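Local structure of putative xanthine dehydrogenase YAGS fad-binding subunit (Escherichia coli, 5G5G) at residues Asn10-Leu15 and Ala481-Val486; Leu204-Ser209 and Ser250-Ala255; Asp214-Asp219 and Leu246-Asp251; Phe590-Val595 and Arg603-Leu608; Ala629-Met634 and Ala665-Gln670. The protein probably oxidises aldehydes in the periplasm as the molybdenum-bearing subunit of an oxidase, holding a dioxothiomolybdenum centre and a pterin cytosine dinucleotide. All blocks are in the same frame, centred on the assembly; numbering follows the deposited sequence. Where two conformers were deposited one is given.

In the fold
The five contacts form two close pairs and an outlier. Interactions 2 and 3, with centres about 8 Å apart, share the start of helix 250-262, which meets strand 203-208 in one and whose lead-in loop packs on helix 213-224 in the other. Interactions 4 and 5, centres about 9 Å apart, meet where strands 602-612 and 669-674 run side by side in one sheet. Interaction 1 lies 35 to 40 Å from the others, centre to centre, and its chain loop encloses interactions 2 and 3 before interactions 4 and 5 begin. The two pairs thus belong to the chain's two molybdopterin-binding regions, and interaction 3 reaches the molybdenum group directly.

Interaction 1: Asn10-Leu15 and Ala481-Val486; sequences NPIDQL and AEMLGV
Pro11 and Ile12 rest on Met483 while Glu482 reaches past them, an arrangement that fastens a 3-10 turn of the N-terminal loop to the last turn of helix 472-484. The apolar part centres on sulfur. Met483 folds back at chi2 (-64°) and chi3 (-71°), which carries SD to 3.6 Å from Ile12 CD1 and 3.8 Å from Pro11 CB; Cys523 and Met524 of helix 511-534 also pack on this side chain. The charged part belongs to Glu482. Its CG passes 3.8 Å from Pro11 O, and the buried carboxylate beyond is gripped by three backbone N-H groups that follow the turn: Lys16 N on OE2, Val17 N and Val18 N on OE1. Such a set of donors would probably stabilise the ionised form. Within the turn, Asn10 OD1 accepts from Ile12 N at 3.1 Å, an Asx turn that fixes its start, while Asp13 reaches beyond it to form salt bridges with Arg615 and Lys686. The solvent-facing part runs through Gln14, whose amide has Pro11 O in its plane, 2.9 Å from NE2. The same NE2 donates to a water, and that water in turn donates to Glu482 O at 2.9 Å.

Interaction 2: Leu204-Ser209 and Ser250-Ala255; sequences LTLWTS and SDALLA
Leu206 turns CG opposite its own backbone nitrogen (chi1 -168°), sending both methyls across to the small residues of helix 250-262. This is helix-on-sheet packing: strand 203-208 of a seven-stranded mixed sheet and the helix run roughly antiparallel, their local axes at 150° and 9.6 Å apart at closest approach. CD2 of Leu206 settles 3.7 Å from Ala252 CB, and CD1 lies 4.3 Å from Ala255 CB. Alanine on the helix side lets one leucine bridge the gap between strand and helix. Earlier on the helix, Asp251 sets CG between its backbone N and carbonyl carbon (chi1 59°), which leads the carboxylate back to the strand. There Thr208 OG1 and Asp251 OD2 stay 4.0 Å apart, their side chains crossing at about a right angle. What links them is Ser195 of neighbouring strand 194-200, whose hydroxyl is hydrogen-bonded to each. A water sits 2.7 Å from Asp251 OD2 and 3.0 Å from Ser209 O.

Interaction 3: Asp214-Asp219 and Leu246-Asp251; sequences DWCRTD and LFLRSD. With MOS (dioxothiomolybdenum(VI) ion), chain Z.
Leu248 is wedged against Cys216 and Asp219 where the loop leading into helix 250-262 packs on helix 213-224, a part of the molybdopterin-binding region whose near end lines the metal pocket. From the base outward, its CB faces Asp219 CB at 4.4 Å; CG then stands opposite the backbone N (chi1 -164°), and from it the methyls diverge, CD1 to Cys216 SG at 4.1 Å and CD2 to Asp219 O at 4.0 Å. A water ties the backbone behind this leucine to the helix, donating to Asp219 OD2 and accepting from Leu248 N at 2.8 Å. One turn earlier, Trp215 presents the edge of its indole to a carbonyl of the loop, CE3 meeting Leu246 O near the ring plane at 3.5 Å. Its CZ3 also lies 3.9 Å from Phe247 CE1, the two side chains running side by side. Lys94 adds a cation-pi contact to the tryptophan. Leu246 CB lies over the centre of the Phe247 ring. Leu246 then continues toward the dioxothiomolybdenum group, to which Gln211 and Gly508 are hydrogen-bonded, and its CD1 ends 3.5 Å from the group's O1.

Interaction 4: Phe590-Val595 and Arg603-Leu608; sequences FVEVGV and RVRRML
Phe590 and Leu608 open the ladder as a hydrogen-bonded antiparallel pair, Leu608 N reaching Phe590 O at 2.8 Å. At the other end Gly594 and Arg603 exchange a second pair of bonds, Gly594 N to Arg603 O being 2.7 Å. Between them the register slips by one: Glu592 O accepts from Arg605 N and, at 3.3 Å, from Arg606 N, both arriving from the same face of its plane. The charged layer sits on this slip. Glu592 extends fully (chi1 177°) and splits its carboxylate: OE2 takes Arg605 NE on its anti lone pair at 2.8 Å, and OE1 takes Arg606 NH2 at 2.9 Å. The Arg605 guanidinium is turned only 29° from the carboxylate plane, that of Arg606 80°. Asp426 takes Arg605 NH1 in a salt bridge, Phe412 O accepts from Arg606 NH1, and His433 also bonds Glu592 OE1. An alanine at Glu592 would probably leave Arg605 NE and Arg606 NH2 without their shared carboxylate and their guanidinium groups freer to turn. On the sheet's other face Val591 CG1 touches Val604 CG1 at 3.9 Å. Flanked by these layers, Arg605 and Arg606 both facing Glu592 make a classic beta bulge in the hairpin of strands 584-596 and 602-612.

Interaction 5: Ala629-Met634 and Ala665-Gln670; sequences AMTMGM and ADIPKQ
Thr631 and Gln670 form the polar clasp of this contact: the glutamine NE2 donates to Thr631 OG1 at 3.1 Å and 170°, the hydroxyl lying in the amide plane. OG1 is also hydrogen-bonded to Ile627 O one helical turn back. Around the clasp the fit is close. Met630, bent at chi3 (75°), lays CE 3.8 Å from Gln670 CB, and Thr631 CG2 meets Ile667 CD1, also at 3.8 Å, the side chains crossing at about a right angle. An alanine in place of Gln670 would probably leave Thr631 OG1 without this donor and take away the chain against which Met630 CE rests. Toward Asp666 the contact is less certain: Met634 was built in two conformers, so the approach of its CE to Pro668 CD is doubtful. Thr631, Ile667 and Gln670 also pack on another protein chain, so the contact, helix 619-638 against the segment leading into strand 669-674, outermost in its sheet within this chain, belongs to a buried helix-on-sheet layer at a subunit interface.

Interaction 1: Asn10-Leu15 and Ala481-Val486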
# COMPACT_ATOMS: atom_id res chain seq x y z
N ASN C 10 15.40 -27.94 -26.05
CA ASN C 10 14.62 -27.16 -27.02
C ASN C 10 15.27 -25.77 -27.13
O ASN C 10 16.25 -25.51 -26.44
CB ASN C 10 13.12 -27.13 -26.58
CG ASN C 10 12.86 -26.37 -25.30
OD1 ASN C 10 13.48 -25.34 -25.04
ND2 ASN C 10 11.87 -26.82 -24.54
N PRO C 11 14.77 -24.91 -28.02
CA PRO C 11 15.49 -23.64 -28.29
C PRO C 11 15.69 -22.71 -27.10
O PRO C 11 16.63 -21.92 -27.11
CB PRO C 11 14.64 -22.97 -29.38
CG PRO C 11 14.05 -24.15 -30.12
CD PRO C 11 13.71 -25.13 -29.01
N ILE C 12 14.81 -22.79 -26.09
CA ILE C 12 14.88 -21.91 -24.97
C ILE C 12 16.16 -22.18 -24.20
O ILE C 12 16.72 -21.25 -23.64
CB ILE C 12 13.67 -22.05 -24.01
CG1 ILE C 12 12.34 -21.74 -24.76
CG2 ILE C 12 13.80 -21.14 -22.79
CD1 ILE C 12 12.18 -20.33 -25.21
N ASP C 13 16.63 -23.42 -24.22
CA ASP C 13 17.92 -23.79 -23.58
C ASP C 13 19.16 -22.98 -24.01
O ASP C 13 20.16 -22.98 -23.29
CB ASP C 13 18.24 -25.25 -23.79
CG ASP C 13 17.27 -26.20 -23.05
OD1 ASP C 13 16.74 -25.88 -21.97
OD2 ASP C 13 17.18 -27.34 -23.55
N GLN C 14 19.11 -22.34 -25.17
CA GLN C 14 20.21 -21.51 -25.66
C GLN C 14 20.47 -20.31 -24.72
O GLN C 14 21.62 -19.83 -24.60
CB GLN C 14 19.92 -20.99 -27.05
CG GLN C 14 19.78 -22.05 -28.13
CD GLN C 14 19.33 -21.46 -29.45
OE1 GLN C 14 20.14 -21.24 -30.33
NE2 GLN C 14 18.04 -21.19 -29.59
N LEU C 15 19.39 -19.81 -24.12
CA LEU C 15 19.46 -18.71 -23.16
C LEU C 15 20.25 -17.52 -23.68
O LEU C 15 20.94 -16.85 -22.92
CB LEU C 15 20.01 -19.19 -21.80
CG LEU C 15 19.18 -20.32 -21.18
CD1 LEU C 15 19.91 -20.86 -19.96
CD2 LEU C 15 17.82 -19.83 -20.79
N ALA C 481 11.86 -13.58 -28.90
CA ALA C 481 13.16 -13.28 -29.44
C ALA C 481 14.04 -14.55 -29.46
O ALA C 481 14.77 -14.82 -30.43
CB ALA C 481 13.82 -12.18 -28.61
N GLU C 482 14.02 -15.29 -28.36
CA GLU C 482 14.81 -16.50 -28.24
C GLU C 482 14.41 -17.51 -29.30
O GLU C 482 15.27 -18.11 -29.95
CB GLU C 482 14.62 -17.15 -26.86
CG GLU C 482 15.60 -18.28 -26.61
CD GLU C 482 16.97 -17.78 -26.15
OE1 GLU C 482 17.02 -17.09 -25.09
OE2 GLU C 482 17.97 -18.10 -26.82
N MET C 483 13.10 -17.70 -29.45
CA MET C 483 12.59 -18.74 -30.38
C MET C 483 12.85 -18.42 -31.85
O MET C 483 13.04 -19.33 -32.66
CB MET C 483 11.11 -18.92 -30.14
CG MET C 483 10.76 -19.54 -28.80
SD MET C 483 11.35 -21.22 -28.60
CE MET C 483 10.30 -22.18 -29.69
N LEU C 484 12.84 -17.14 -32.20
CA LEU C 484 12.92 -16.70 -33.58
C LEU C 484 14.30 -16.23 -33.98
O LEU C 484 14.53 -16.00 -35.16
CB LEU C 484 11.84 -15.64 -33.88
CG LEU C 484 10.44 -16.27 -33.87
CD1 LEU C 484 9.40 -15.21 -33.68
CD2 LEU C 484 10.17 -17.02 -35.14
N GLY C 485 15.23 -16.12 -33.02
CA GLY C 485 16.61 -15.69 -33.29
C GLY C 485 16.74 -14.21 -33.64
O GLY C 485 17.61 -13.83 -34.44
N VAL C 486 15.85 -13.38 -33.09
CA VAL C 486 15.87 -11.93 -33.35
C VAL C 486 16.25 -11.17 -32.07
O VAL C 486 16.20 -11.74 -30.97
CB VAL C 486 14.57 -11.37 -33.93
CG1 VAL C 486 14.27 -12.01 -35.27
CG2 VAL C 486 13.40 -11.53 -32.96
O HOH W 1 16.40 -20.08 -31.75

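Interaction 2: Leu204-Ser209 and Ser250-Ala255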
# COMPACT_ATOMS: atom_id res chain seq x y z
N LEU C 204 -20.18 -3.50 -25.97
CA LEU C 204 -19.57 -2.77 -24.84
C LEU C 204 -18.06 -2.87 -24.95
O LEU C 204 -17.55 -3.98 -25.16
CB LEU C 204 -20.03 -3.44 -23.56
CG LEU C 204 -19.33 -3.09 -22.25
CD1 LEU C 204 -19.51 -1.62 -21.88
CD2 LEU C 204 -19.80 -3.96 -21.12
N THR C 205 -17.35 -1.76 -24.78
CA THR C 205 -15.93 -1.81 -24.55
C THR C 205 -15.66 -1.27 -23.17
O THR C 205 -16.21 -0.23 -22.80
CB THR C 205 -15.16 -0.97 -25.62
OG1 THR C 205 -15.57 -1.45 -26.92
CG2 THR C 205 -13.66 -1.14 -25.48
N LEU C 206 -14.89 -2.01 -22.37
CA LEU C 206 -14.56 -1.63 -21.00
C LEU C 206 -13.05 -1.55 -20.89
O LEU C 206 -12.36 -2.58 -21.08
CB LEU C 206 -15.09 -2.63 -19.98
CG LEU C 206 -15.03 -2.12 -18.54
CD1 LEU C 206 -16.28 -1.28 -18.20
CD2 LEU C 206 -14.89 -3.23 -17.52
N TRP C 207 -12.55 -0.38 -20.57
CA TRP C 207 -11.16 -0.19 -20.18
C TRP C 207 -11.17 -0.32 -18.68
O TRP C 207 -11.98 0.31 -17.97
CB TRP C 207 -10.69 1.20 -20.55
CG TRP C 207 -10.53 1.44 -22.04
CD1 TRP C 207 -9.38 1.41 -22.75
CD2 TRP C 207 -11.56 1.74 -23.00
NE1 TRP C 207 -9.60 1.70 -24.08
CE2 TRP C 207 -10.94 1.91 -24.26
CE3 TRP C 207 -12.96 1.94 -22.91
CZ2 TRP C 207 -11.66 2.25 -25.44
CZ3 TRP C 207 -13.67 2.21 -24.08
CH2 TRP C 207 -13.03 2.39 -25.32
N THR C 208 -10.27 -1.14 -18.15
CA THR C 208 -10.37 -1.45 -16.73
C THR C 208 -9.00 -1.80 -16.17
O THR C 208 -7.98 -1.72 -16.89
CB THR C 208 -11.40 -2.62 -16.51
OG1 THR C 208 -11.74 -2.78 -15.12
CG2 THR C 208 -10.86 -3.90 -17.08
N SER C 209 -8.99 -2.15 -14.87
CA SER C 209 -7.79 -2.53 -14.14
C SER C 209 -8.09 -3.94 -13.60
O SER C 209 -8.85 -4.09 -12.66
CB SER C 209 -7.50 -1.52 -13.01
OG SER C 209 -6.24 -1.78 -12.41
N SER C 250 -17.04 -3.51 -8.37
CA SER C 250 -18.17 -2.61 -8.53
C SER C 250 -17.90 -1.52 -9.59
O SER C 250 -18.84 -1.04 -10.24
CB SER C 250 -18.54 -2.00 -7.19
OG SER C 250 -17.45 -1.26 -6.63
N ASP C 251 -16.64 -1.10 -9.71
CA ASP C 251 -16.31 -0.04 -10.72
C ASP C 251 -16.70 -0.44 -12.17
O ASP C 251 -17.20 0.39 -12.95
CB ASP C 251 -14.82 0.31 -10.69
CG ASP C 251 -13.92 -0.90 -10.99
OD1 ASP C 251 -14.09 -1.93 -10.29
OD2 ASP C 251 -13.07 -0.82 -11.92
N ALA C 252 -16.37 -1.66 -12.54
CA ALA C 252 -16.61 -2.20 -13.87
C ALA C 252 -18.11 -2.34 -14.14
O ALA C 252 -18.62 -1.93 -15.20
CB ALA C 252 -15.90 -3.53 -13.97
N LEU C 253 -18.82 -3.00 -13.23
CA LEU C 253 -20.24 -3.14 -13.36
C LEU C 253 -20.92 -1.79 -13.46
O LEU C 253 -21.72 -1.55 -14.38
CB LEU C 253 -20.84 -3.93 -12.21
CG LEU C 253 -22.36 -4.06 -12.31
CD1 LEU C 253 -22.80 -4.74 -13.58
CD2 LEU C 253 -22.93 -4.80 -11.12
N LEU C 254 -20.57 -0.88 -12.55
CA LEU C 254 -21.32 0.39 -12.49
C LEU C 254 -20.99 1.25 -13.70
O LEU C 254 -21.89 1.92 -14.26
CB LEU C 254 -21.10 1.11 -11.17
CG LEU C 254 -21.89 0.40 -10.04
CD1 LEU C 254 -21.40 0.90 -8.73
CD2 LEU C 254 -23.36 0.69 -10.10
N ALA C 255 -19.73 1.25 -14.15
CA ALA C 255 -19.39 1.99 -15.37
C ALA C 255 -20.24 1.53 -16.53
O ALA C 255 -20.80 2.35 -17.29
CB ALA C 255 -17.90 1.85 -15.70
O HOH W 2 -10.65 -1.98 -11.60

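Interaction 3: Asp214-Asp219 and Leu246-Asp251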
# COMPACT_ATOMS: atom_id res chain seq x y z
N ASP C 214 -9.94 -12.64 -19.47
CA ASP C 214 -11.04 -13.51 -19.94
C ASP C 214 -12.12 -13.71 -18.87
O ASP C 214 -13.31 -13.71 -19.19
CB ASP C 214 -10.52 -14.86 -20.43
CG ASP C 214 -11.58 -15.65 -21.16
OD1 ASP C 214 -12.13 -15.20 -22.19
OD2 ASP C 214 -11.80 -16.79 -20.73
N TRP C 215 -11.72 -13.85 -17.60
CA TRP C 215 -12.69 -14.00 -16.51
C TRP C 215 -13.52 -12.73 -16.42
O TRP C 215 -14.72 -12.80 -16.21
CB TRP C 215 -12.01 -14.16 -15.16
CG TRP C 215 -11.32 -15.48 -14.95
CD1 TRP C 215 -11.28 -16.56 -15.79
CD2 TRP C 215 -10.62 -15.85 -13.77
NE1 TRP C 215 -10.51 -17.58 -15.20
CE2 TRP C 215 -10.14 -17.17 -13.94
CE3 TRP C 215 -10.34 -15.17 -12.58
CZ2 TRP C 215 -9.43 -17.84 -12.93
CZ3 TRP C 215 -9.63 -15.84 -11.58
CH2 TRP C 215 -9.15 -17.14 -11.78
N CYS C 216 -12.85 -11.59 -16.55
CA CYS C 216 -13.58 -10.27 -16.53
C CYS C 216 -14.65 -10.24 -17.59
O CYS C 216 -15.82 -9.89 -17.33
CB CYS C 216 -12.59 -9.13 -16.73
SG CYS C 216 -13.31 -7.46 -16.65
N ARG C 217 -14.28 -10.59 -18.80
CA ARG C 217 -15.21 -10.56 -19.91
C ARG C 217 -16.45 -11.46 -19.66
O ARG C 217 -17.62 -11.05 -19.83
CB ARG C 217 -14.50 -10.98 -21.17
CG ARG C 217 -15.27 -10.71 -22.44
CD ARG C 217 -14.53 -11.37 -23.56
NE ARG C 217 -15.29 -11.41 -24.77
CZ ARG C 217 -15.06 -12.24 -25.78
NH1 ARG C 217 -14.09 -13.16 -25.69
NH2 ARG C 217 -15.83 -12.18 -26.86
N THR C 218 -16.18 -12.69 -19.23
CA THR C 218 -17.25 -13.64 -19.00
C THR C 218 -18.16 -13.20 -17.86
O THR C 218 -19.38 -13.28 -17.98
CB THR C 218 -16.69 -15.03 -18.70
OG1 THR C 218 -15.99 -15.47 -19.86
CG2 THR C 218 -17.79 -16.00 -18.37
N ASP C 219 -17.54 -12.77 -16.77
CA ASP C 219 -18.26 -12.40 -15.55
C ASP C 219 -19.05 -11.14 -15.77
O ASP C 219 -20.18 -11.02 -15.26
CB ASP C 219 -17.33 -12.30 -14.35
CG ASP C 219 -16.75 -13.67 -13.95
OD1 ASP C 219 -17.28 -14.68 -14.46
OD2 ASP C 219 -15.79 -13.78 -13.17
N LEU C 246 -8.19 -9.81 -9.33
CA LEU C 246 -8.52 -11.03 -10.03
C LEU C 246 -9.90 -11.09 -10.57
O LEU C 246 -10.14 -11.82 -11.51
CB LEU C 246 -8.40 -12.26 -9.10
CG LEU C 246 -6.99 -12.68 -8.73
CD1 LEU C 246 -7.04 -13.59 -7.53
CD2 LEU C 246 -6.32 -13.34 -9.92
N PHE C 247 -10.85 -10.39 -9.91
CA PHE C 247 -12.24 -10.56 -10.20
C PHE C 247 -12.90 -9.24 -10.60
O PHE C 247 -12.45 -8.14 -10.23
CB PHE C 247 -12.93 -11.09 -8.94
CG PHE C 247 -12.16 -12.18 -8.26
CD1 PHE C 247 -11.90 -13.35 -8.92
CD2 PHE C 247 -11.66 -12.00 -6.95
CE1 PHE C 247 -11.17 -14.37 -8.31
CE2 PHE C 247 -10.93 -13.02 -6.35
CZ PHE C 247 -10.69 -14.19 -7.03
N LEU C 248 -14.02 -9.35 -11.25
CA LEU C 248 -14.92 -8.19 -11.45
C LEU C 248 -15.28 -7.48 -10.14
O LEU C 248 -15.76 -8.15 -9.18
CB LEU C 248 -16.20 -8.69 -12.11
CG LEU C 248 -17.08 -7.61 -12.74
CD1 LEU C 248 -16.38 -7.13 -14.00
CD2 LEU C 248 -18.42 -8.23 -13.04
N ARG C 249 -15.11 -6.14 -10.10
CA ARG C 249 -15.50 -5.34 -8.95
C ARG C 249 -16.56 -4.27 -9.36
O ARG C 249 -16.93 -4.16 -10.54
CB ARG C 249 -14.27 -4.69 -8.35
CG ARG C 249 -13.19 -5.68 -7.92
CD ARG C 249 -13.04 -5.81 -6.38
NE ARG C 249 -14.25 -6.32 -5.79
CZ ARG C 249 -14.57 -7.61 -5.67
NH1 ARG C 249 -13.76 -8.56 -6.10
NH2 ARG C 249 -15.73 -7.94 -5.13
N SER C 250 -17.04 -3.51 -8.37
CA SER C 250 -18.17 -2.61 -8.53
C SER C 250 -17.90 -1.52 -9.59
O SER C 250 -18.84 -1.04 -10.24
CB SER C 250 -18.54 -2.00 -7.19
OG SER C 250 -17.45 -1.26 -6.63
N ASP C 251 -16.64 -1.10 -9.71
CA ASP C 251 -16.31 -0.04 -10.72
C ASP C 251 -16.70 -0.44 -12.17
O ASP C 251 -17.20 0.39 -12.95
CB ASP C 251 -14.82 0.31 -10.69
CG ASP C 251 -13.92 -0.90 -10.99
OD1 ASP C 251 -14.09 -1.93 -10.29
OD2 ASP C 251 -13.07 -0.82 -11.92
MO MOS Z . -2.46 -13.74 -6.72
S MOS Z . -3.67 -13.84 -4.75
O1 MOS Z . -3.67 -12.82 -7.65
O2 MOS Z . -3.18 -15.70 -6.84
O HOH W 3 -14.20 -11.74 -12.71

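Interaction 4: Phe590-Val595 and Arg603-Leu608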
# COMPACT_ATOMS: atom_id res chain seq x y z
N PHE C 590 15.97 -15.25 5.51
CA PHE C 590 16.88 -14.96 6.64
C PHE C 590 16.81 -13.47 6.93
O PHE C 590 16.92 -12.67 5.99
CB PHE C 590 18.35 -15.35 6.31
CG PHE C 590 18.57 -16.80 6.20
CD1 PHE C 590 18.27 -17.47 5.01
CD2 PHE C 590 19.06 -17.55 7.29
CE1 PHE C 590 18.46 -18.84 4.91
CE2 PHE C 590 19.30 -18.90 7.17
CZ PHE C 590 18.96 -19.57 5.98
N VAL C 591 16.51 -13.09 8.17
CA VAL C 591 16.29 -11.70 8.55
C VAL C 591 17.06 -11.32 9.79
O VAL C 591 17.16 -12.12 10.75
CB VAL C 591 14.78 -11.45 8.86
CG1 VAL C 591 14.58 -10.05 9.39
CG2 VAL C 591 13.95 -11.74 7.63
N GLU C 592 17.60 -10.11 9.78
CA GLU C 592 18.16 -9.50 10.98
C GLU C 592 17.28 -8.31 11.34
O GLU C 592 16.96 -7.47 10.44
CB GLU C 592 19.63 -9.09 10.74
CG GLU C 592 20.29 -8.37 11.92
CD GLU C 592 21.69 -7.89 11.59
OE1 GLU C 592 22.56 -8.69 11.26
OE2 GLU C 592 21.95 -6.69 11.71
N VAL C 593 16.84 -8.24 12.60
CA VAL C 593 16.01 -7.13 13.05
C VAL C 593 16.65 -6.42 14.21
O VAL C 593 17.50 -6.99 14.93
CB VAL C 593 14.63 -7.54 13.56
CG1 VAL C 593 13.89 -8.17 12.44
CG2 VAL C 593 14.74 -8.49 14.77
N GLY C 594 16.21 -5.17 14.42
CA GLY C 594 16.57 -4.46 15.63
C GLY C 594 15.26 -4.19 16.38
O GLY C 594 14.25 -3.88 15.74
N VAL C 595 15.30 -4.32 17.70
CA VAL C 595 14.14 -3.98 18.53
C VAL C 595 14.64 -2.95 19.53
O VAL C 595 15.62 -3.18 20.26
CB VAL C 595 13.52 -5.19 19.24
CG1 VAL C 595 12.36 -4.75 20.16
CG2 VAL C 595 13.04 -6.25 18.22
N ARG C 603 12.57 -2.65 13.70
CA ARG C 603 13.13 -2.10 12.45
C ARG C 603 13.97 -3.23 11.83
O ARG C 603 14.84 -3.84 12.50
CB ARG C 603 13.98 -0.85 12.72
CG ARG C 603 13.20 0.32 13.33
CD ARG C 603 12.29 1.03 12.36
NE ARG C 603 11.60 2.10 13.06
CZ ARG C 603 10.34 2.07 13.52
NH1 ARG C 603 9.53 1.04 13.34
NH2 ARG C 603 9.85 3.14 14.14
N VAL C 604 13.69 -3.52 10.59
CA VAL C 604 14.43 -4.56 9.91
C VAL C 604 15.77 -4.04 9.43
O VAL C 604 15.84 -3.00 8.80
CB VAL C 604 13.64 -5.15 8.75
CG1 VAL C 604 14.35 -6.37 8.13
CG2 VAL C 604 12.25 -5.54 9.25
N ARG C 605 16.83 -4.81 9.69
CA ARG C 605 18.19 -4.44 9.36
C ARG C 605 18.78 -5.04 8.10
O ARG C 605 19.56 -4.36 7.43
CB ARG C 605 19.11 -4.74 10.51
CG ARG C 605 18.81 -3.83 11.71
CD ARG C 605 19.30 -4.42 13.01
NE ARG C 605 20.77 -4.52 13.08
CZ ARG C 605 21.59 -3.63 13.64
NH1 ARG C 605 21.13 -2.54 14.21
NH2 ARG C 605 22.89 -3.87 13.66
N ARG C 606 18.40 -6.28 7.76
CA ARG C 606 18.91 -6.99 6.62
C ARG C 606 17.94 -8.12 6.31
O ARG C 606 17.44 -8.77 7.25
CB ARG C 606 20.28 -7.53 6.99
CG ARG C 606 21.06 -8.12 5.87
CD ARG C 606 22.52 -8.28 6.33
NE ARG C 606 22.73 -8.86 7.67
CZ ARG C 606 23.25 -10.07 7.93
NH1 ARG C 606 23.59 -10.90 6.96
NH2 ARG C 606 23.45 -10.48 9.16
N MET C 607 17.67 -8.33 5.02
CA MET C 607 16.88 -9.49 4.57
C MET C 607 17.55 -10.18 3.41
O MET C 607 18.06 -9.52 2.51
CB MET C 607 15.47 -9.04 4.16
CG MET C 607 14.74 -8.27 5.23
SD MET C 607 13.13 -7.72 4.59
CE MET C 607 12.24 -9.25 4.57
N LEU C 608 17.53 -11.52 3.46
CA LEU C 608 18.00 -12.37 2.37
C LEU C 608 16.89 -13.37 2.04
O LEU C 608 16.33 -13.99 2.93
CB LEU C 608 19.27 -13.12 2.72
CG LEU C 608 19.75 -14.19 1.72
CD1 LEU C 608 20.14 -13.57 0.39
CD2 LEU C 608 20.91 -14.99 2.30
O HOH W 4 23.40 -6.06 9.32

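Interaction 5: Ala629-Met634 and Ala665-Gln670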
# COMPACT_ATOMS: atom_id res chain seq x y z
N ALA C 629 7.94 -8.73 -2.60
CA ALA C 629 7.28 -9.63 -1.69
C ALA C 629 7.87 -9.58 -0.28
O ALA C 629 7.11 -9.72 0.71
CB ALA C 629 7.32 -11.03 -2.25
N MET C 630 9.19 -9.45 -0.19
CA MET C 630 9.88 -9.23 1.09
C MET C 630 9.31 -7.99 1.83
O MET C 630 8.99 -8.06 3.03
CB MET C 630 11.39 -9.10 0.93
CG MET C 630 12.04 -10.46 0.54
SD MET C 630 13.62 -10.28 -0.34
CE MET C 630 14.67 -9.83 1.00
N THR C 631 9.11 -6.90 1.08
CA THR C 631 8.50 -5.71 1.62
C THR C 631 7.08 -5.93 2.08
O THR C 631 6.71 -5.52 3.20
CB THR C 631 8.61 -4.60 0.54
OG1 THR C 631 10.02 -4.45 0.22
CG2 THR C 631 8.00 -3.34 1.09
N MET C 632 6.26 -6.63 1.29
CA MET C 632 4.89 -6.91 1.69
C MET C 632 4.83 -7.84 2.93
O MET C 632 3.97 -7.68 3.81
CB MET C 632 4.14 -7.50 0.49
CG MET C 632 2.68 -7.62 0.69
SD MET C 632 1.90 -7.96 -0.94
CE MET C 632 1.86 -6.37 -1.70
N GLY C 633 5.79 -8.74 3.03
CA GLY C 633 5.94 -9.56 4.22
C GLY C 633 6.38 -8.79 5.46
O GLY C 633 6.00 -9.13 6.59
N MET C 634 7.23 -7.80 5.27
CA MET C 634 7.56 -6.88 6.37
C MET C 634 6.27 -6.21 6.86
O MET C 634 6.07 -6.06 8.08
CB MET C 634 8.58 -5.83 5.96
CG MET C 634 9.24 -5.14 7.16
SD MET C 634 10.15 -3.65 6.78
CE MET C 634 11.35 -4.27 5.62
N ALA C 665 11.66 4.52 4.42
CA ALA C 665 12.45 4.49 5.63
C ALA C 665 12.47 3.12 6.36
O ALA C 665 13.35 2.87 7.17
CB ALA C 665 12.02 5.59 6.57
N ASP C 666 11.47 2.29 6.13
CA ASP C 666 11.39 0.95 6.69
C ASP C 666 12.34 -0.08 6.02
O ASP C 666 12.55 -1.15 6.58
CB ASP C 666 9.96 0.39 6.51
CG ASP C 666 8.94 1.09 7.37
OD1 ASP C 666 9.22 1.29 8.58
OD2 ASP C 666 7.85 1.47 6.81
N ILE C 667 12.88 0.23 4.84
CA ILE C 667 13.42 -0.81 3.99
C ILE C 667 14.90 -0.97 4.22
O ILE C 667 15.63 -0.02 4.07
CB ILE C 667 13.20 -0.51 2.48
CG1 ILE C 667 11.73 -0.15 2.22
CG2 ILE C 667 13.63 -1.74 1.64
CD1 ILE C 667 10.75 -1.19 2.71
N PRO C 668 15.34 -2.20 4.56
CA PRO C 668 16.73 -2.53 4.78
C PRO C 668 17.37 -2.95 3.48
O PRO C 668 16.73 -2.93 2.39
CB PRO C 668 16.65 -3.72 5.70
CG PRO C 668 15.48 -4.44 5.21
CD PRO C 668 14.49 -3.38 4.74
N LYS C 669 18.64 -3.33 3.62
CA LYS C 669 19.31 -4.06 2.57
C LYS C 669 18.47 -5.31 2.30
O LYS C 669 18.14 -6.03 3.24
CB LYS C 669 20.70 -4.41 3.07
CG LYS C 669 21.56 -5.32 2.22
CD LYS C 669 22.87 -5.55 3.01
CE LYS C 669 23.21 -7.00 3.20
NZ LYS C 669 23.68 -7.46 1.88
N GLN C 670 18.13 -5.54 1.03
CA GLN C 670 17.38 -6.74 0.60
C GLN C 670 18.14 -7.49 -0.51
O GLN C 670 18.34 -6.95 -1.61
CB GLN C 670 16.00 -6.38 0.12
CG GLN C 670 15.12 -5.79 1.20
CD GLN C 670 13.78 -5.27 0.65
OE1 GLN C 670 13.69 -4.71 -0.47
NE2 GLN C 670 12.75 -5.43 1.44